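Local coordinates for protein botulinum neurotoxin type G (Clostridium botulinum, PDB 3MPP) that uses its receptor-binding domain to attach the neurotoxin to the host cell surface, the toxin's heavy chain then carrying the protease light chain into the cytosol, at residues Leu279-Ser291 / Val302-Ile315. The protein carries 4 engineered substitutions. Sequence-based numbering, arbitrary orientation.
Sequences LYLGLRFIIKKAS and VREGDYIYLNIDNI
V302 brings CG2 to within 4.3 Å of I287 CG2, and a type II turn from R303 to D306 then leads into strand 307-312, which runs antiparallel to strand 285-289. The ladder begins where A290 N donates to Y307 O. I308, with CG1 held between its backbone N and carbonyl carbon, directs CD1 to I287 CG2, 3.8 Å away. Y309 makes a hydrogen-bonded pair with K288, each backbone N donating to the other's O; its ring takes a CH-pi contact over one face, with A290 CB 3.8 Å from the centroid and 14° off the normal. L310 lies alongside I287, pointing the same way, CD2 to CG1. N311 pairs in the same two-bond manner with I286, and its ND2 lies against the aliphatic K288 CG, whereas K288 NZ forms a salt bridge with D237 and N311 OD1 accepts a hydrogen bond from R321 NE. I312 CG1 packs 3.7 Å from F285 CE1.

Beyond the strand, polar side chains close the ladder. D313 N bonds R284 O, and D313 OD1 receives R284 NE on the syn side in a nearly straight salt bridge (2.8 Å, 171° at the hydrogen). OD1 lies at the guanidinium edge, in its plane, while the guanidinium and carboxylate planes are turned 68° apart; OD2 accepts from Q239 NE2, so strand 239-244 holds the second oxygen. N314 clamps the opposite backbone twice: ND2 donates to G282 O, and OD1 accepts R284 N from above the plane of the side-chain carbonyl at 2.8 Å.

Within the C-terminal, trefoil-type subdomain this hairpin lies between strand 239-244, which flanks 285-289, and strands 320-325 and 346-353, which pair with 307-312.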
# COMPACT_ATOMS: atom_id res chain seq x y z
N LEU A 279 5.27 13.97 1.76
CA LEU A 279 5.56 12.77 2.54
C LEU A 279 7.02 12.65 2.90
O LEU A 279 7.38 12.08 3.94
CB LEU A 279 5.20 11.53 1.71
CG LEU A 279 3.73 11.46 1.27
CD1 LEU A 279 3.46 10.15 0.56
CD2 LEU A 279 2.82 11.61 2.49
N TYR A 280 7.88 13.13 2.02
CA TYR A 280 9.31 12.99 2.26
C TYR A 280 9.83 14.16 3.10
O TYR A 280 10.54 15.01 2.60
CB TYR A 280 10.05 12.93 0.94
CG TYR A 280 9.53 11.90 -0.03
CD1 TYR A 280 9.11 10.66 0.41
CD2 TYR A 280 9.54 12.15 -1.40
CE1 TYR A 280 8.67 9.69 -0.49
CE2 TYR A 280 9.10 11.19 -2.30
CZ TYR A 280 8.67 9.97 -1.84
OH TYR A 280 8.23 9.02 -2.75
N LEU A 281 9.47 14.17 4.38
CA LEU A 281 9.75 15.30 5.27
C LEU A 281 10.26 14.77 6.60
O LEU A 281 9.86 13.69 7.02
CB LEU A 281 8.47 16.10 5.54
CG LEU A 281 7.79 16.79 4.35
CD1 LEU A 281 6.45 17.38 4.80
CD2 LEU A 281 8.71 17.88 3.82
N GLY A 282 11.13 15.52 7.27
CA GLY A 282 11.55 15.18 8.63
C GLY A 282 12.66 14.15 8.76
O GLY A 282 13.47 13.96 7.84
N LEU A 283 12.71 13.49 9.91
CA LEU A 283 13.74 12.50 10.20
C LEU A 283 13.74 11.41 9.15
O LEU A 283 12.68 10.90 8.79
CB LEU A 283 13.49 11.85 11.57
CG LEU A 283 13.49 12.88 12.71
CD1 LEU A 283 12.96 12.28 14.01
CD2 LEU A 283 14.88 13.43 12.88
N ARG A 284 14.93 11.04 8.69
CA ARG A 284 15.05 9.92 7.79
C ARG A 284 15.68 8.75 8.55
O ARG A 284 16.78 8.86 9.07
CB ARG A 284 15.89 10.32 6.58
CG ARG A 284 15.88 9.29 5.45
CD ARG A 284 16.55 9.87 4.23
NE ARG A 284 17.95 10.19 4.48
CZ ARG A 284 18.74 10.83 3.61
NH1 ARG A 284 18.26 11.21 2.43
NH2 ARG A 284 19.99 11.09 3.92
N PHE A 285 14.94 7.65 8.66
CA PHE A 285 15.32 6.51 9.48
C PHE A 285 15.87 5.38 8.65
O PHE A 285 15.49 5.21 7.48
CB PHE A 285 14.09 5.96 10.22
CG PHE A 285 13.52 6.89 11.25
CD1 PHE A 285 13.92 6.80 12.58
CD2 PHE A 285 12.56 7.83 10.90
CE1 PHE A 285 13.39 7.65 13.54
CE2 PHE A 285 12.02 8.69 11.86
CZ PHE A 285 12.45 8.60 13.19
N ILE A 286 16.74 4.59 9.26
CA ILE A 286 17.14 3.30 8.70
C ILE A 286 16.95 2.24 9.77
O ILE A 286 17.48 2.37 10.86
CB ILE A 286 18.59 3.30 8.22
CG1 ILE A 286 18.75 4.29 7.06
CG2 ILE A 286 19.02 1.88 7.83
CD1 ILE A 286 20.19 4.52 6.65
N ILE A 287 16.19 1.21 9.46
CA ILE A 287 16.01 0.09 10.37
C ILE A 287 17.22 -0.85 10.32
O ILE A 287 17.59 -1.33 9.25
CB ILE A 287 14.70 -0.67 10.06
CG1 ILE A 287 13.51 0.31 10.03
CG2 ILE A 287 14.44 -1.74 11.10
CD1 ILE A 287 12.25 -0.32 9.50
N LYS A 288 17.81 -1.11 11.49
CA LYS A 288 18.97 -2.00 11.60
C LYS A 288 18.61 -3.23 12.43
O LYS A 288 17.85 -3.14 13.40
CB LYS A 288 20.15 -1.29 12.30
CG LYS A 288 20.59 0.02 11.67
CD LYS A 288 21.03 -0.17 10.22
CE LYS A 288 22.30 -1.01 10.14
NZ LYS A 288 22.86 -1.02 8.76
N LYS A 289 19.19 -4.37 12.09
CA LYS A 289 19.06 -5.56 12.91
C LYS A 289 19.80 -5.36 14.21
O LYS A 289 20.97 -4.99 14.21
CB LYS A 289 19.61 -6.79 12.19
CG LYS A 289 18.78 -7.24 11.00
CD LYS A 289 19.45 -8.38 10.25
CE LYS A 289 18.89 -8.49 8.83
NZ LYS A 289 19.39 -9.71 8.10
N ALA A 290 19.12 -5.59 15.33
CA ALA A 290 19.78 -5.48 16.62
C ALA A 290 20.47 -6.79 16.97
O ALA A 290 21.59 -6.80 17.47
CB ALA A 290 18.79 -5.10 17.69
N SER A 291 19.78 -7.90 16.69
CA SER A 291 20.29 -9.23 17.03
C SER A 291 21.46 -9.65 16.15
O SER A 291 22.10 -10.68 16.39
CB SER A 291 19.17 -10.27 16.94
OG SER A 291 19.64 -11.56 17.28
N VAL A 302 12.03 -7.07 7.29
CA VAL A 302 11.75 -6.96 8.72
C VAL A 302 10.48 -7.72 9.06
O VAL A 302 9.43 -7.49 8.46
CB VAL A 302 11.53 -5.50 9.14
CG1 VAL A 302 11.51 -5.41 10.68
CG2 VAL A 302 12.62 -4.61 8.54
N ARG A 303 10.57 -8.60 10.04
CA ARG A 303 9.44 -9.43 10.44
C ARG A 303 8.90 -9.05 11.80
O ARG A 303 9.62 -8.58 12.66
CB ARG A 303 9.83 -10.91 10.40
CG ARG A 303 9.82 -11.44 8.97
CD ARG A 303 10.48 -12.80 8.81
NE ARG A 303 10.55 -13.10 7.38
CZ ARG A 303 11.57 -12.78 6.60
NH1 ARG A 303 12.64 -12.17 7.11
NH2 ARG A 303 11.54 -13.06 5.30
N GLU A 304 7.60 -9.25 11.97
CA GLU A 304 6.93 -8.94 13.21
C GLU A 304 7.71 -9.53 14.38
O GLU A 304 8.11 -10.70 14.35
CB GLU A 304 5.50 -9.49 13.18
CG GLU A 304 4.48 -8.61 13.88
CD GLU A 304 4.31 -8.94 15.35
OE1 GLU A 304 5.02 -9.86 15.84
OE2 GLU A 304 3.47 -8.29 16.01
N GLY A 305 7.97 -8.71 15.39
CA GLY A 305 8.68 -9.15 16.57
C GLY A 305 10.20 -9.07 16.51
O GLY A 305 10.87 -9.30 17.52
N ASP A 306 10.77 -8.76 15.34
CA ASP A 306 12.23 -8.61 15.22
C ASP A 306 12.73 -7.57 16.21
O ASP A 306 12.03 -6.61 16.51
CB ASP A 306 12.63 -8.13 13.82
CG ASP A 306 12.73 -9.27 12.80
OD1 ASP A 306 12.53 -10.44 13.19
OD2 ASP A 306 13.00 -8.99 11.61
N TYR A 307 13.96 -7.76 16.69
CA TYR A 307 14.66 -6.77 17.49
C TYR A 307 15.50 -5.85 16.59
O TYR A 307 16.31 -6.31 15.79
CB TYR A 307 15.53 -7.46 18.53
CG TYR A 307 14.71 -8.17 19.59
CD1 TYR A 307 14.23 -7.48 20.69
CD2 TYR A 307 14.41 -9.52 19.48
CE1 TYR A 307 13.48 -8.12 21.66
CE2 TYR A 307 13.66 -10.16 20.44
CZ TYR A 307 13.20 -9.46 21.53
OH TYR A 307 12.44 -10.09 22.49
N ILE A 308 15.29 -4.54 16.72
CA ILE A 308 15.86 -3.61 15.75
C ILE A 308 16.39 -2.37 16.43
O ILE A 308 16.07 -2.10 17.60
CB ILE A 308 14.79 -3.14 14.72
CG1 ILE A 308 13.76 -2.23 15.43
CG2 ILE A 308 14.10 -4.35 14.09
CD1 ILE A 308 13.24 -1.11 14.60
N TYR A 309 17.24 -1.64 15.71
CA TYR A 309 17.54 -0.26 16.07
C TYR A 309 16.96 0.67 15.03
O TYR A 309 16.84 0.30 13.86
CB TYR A 309 19.06 0.01 16.09
CG TYR A 309 19.88 -0.93 16.91
CD1 TYR A 309 19.70 -1.03 18.28
CD2 TYR A 309 20.90 -1.68 16.32
CE1 TYR A 309 20.50 -1.87 19.05
CE2 TYR A 309 21.70 -2.53 17.09
CZ TYR A 309 21.49 -2.62 18.45
OH TYR A 309 22.26 -3.46 19.22
N LEU A 310 16.65 1.90 15.43
CA LEU A 310 16.27 2.91 14.46
C LEU A 310 17.41 3.93 14.36
O LEU A 310 17.59 4.74 15.27
CB LEU A 310 14.95 3.59 14.87
CG LEU A 310 13.67 2.74 14.73
CD1 LEU A 310 12.41 3.48 15.24
CD2 LEU A 310 13.46 2.32 13.26
N ASN A 311 18.20 3.84 13.29
CA ASN A 311 19.21 4.85 12.99
C ASN A 311 18.53 6.05 12.32
O ASN A 311 17.47 5.91 11.71
CB ASN A 311 20.28 4.29 12.03
CG ASN A 311 21.36 3.47 12.74
OD1 ASN A 311 21.36 3.33 13.96
ND2 ASN A 311 22.30 2.93 11.96
N ILE A 312 19.14 7.22 12.43
CA ILE A 312 18.64 8.41 11.75
C ILE A 312 19.84 9.01 11.02
O ILE A 312 20.85 9.31 11.65
CB ILE A 312 18.10 9.45 12.73
CG1 ILE A 312 16.93 8.87 13.52
CG2 ILE A 312 17.75 10.76 11.99
CD1 ILE A 312 16.50 9.72 14.73
N ASP A 313 19.74 9.15 9.70
CA ASP A 313 20.94 9.49 8.93
C ASP A 313 20.89 10.87 8.29
O ASP A 313 21.73 11.18 7.46
CB ASP A 313 21.23 8.43 7.85
CG ASP A 313 20.25 8.51 6.67
OD1 ASP A 313 19.25 9.24 6.79
OD2 ASP A 313 20.49 7.84 5.65
N ASN A 314 19.92 11.70 8.67
CA ASN A 314 19.86 13.05 8.11
C ASN A 314 19.91 14.18 9.15
O ASN A 314 19.46 15.29 8.89
CB ASN A 314 18.66 13.21 7.16
CG ASN A 314 17.33 13.25 7.90
OD1 ASN A 314 17.20 12.73 9.00
ND2 ASN A 314 16.33 13.87 7.27
N ILE A 315 20.45 13.90 10.32
CA ILE A 315 20.63 14.95 11.33
C ILE A 315 21.98 15.63 11.20
O ILE A 315 22.11 16.84 11.42
CB ILE A 315 20.50 14.39 12.75
CG1 ILE A 315 19.03 14.14 13.08
CG2 ILE A 315 21.10 15.37 13.76
CD1 ILE A 315 18.82 13.30 14.33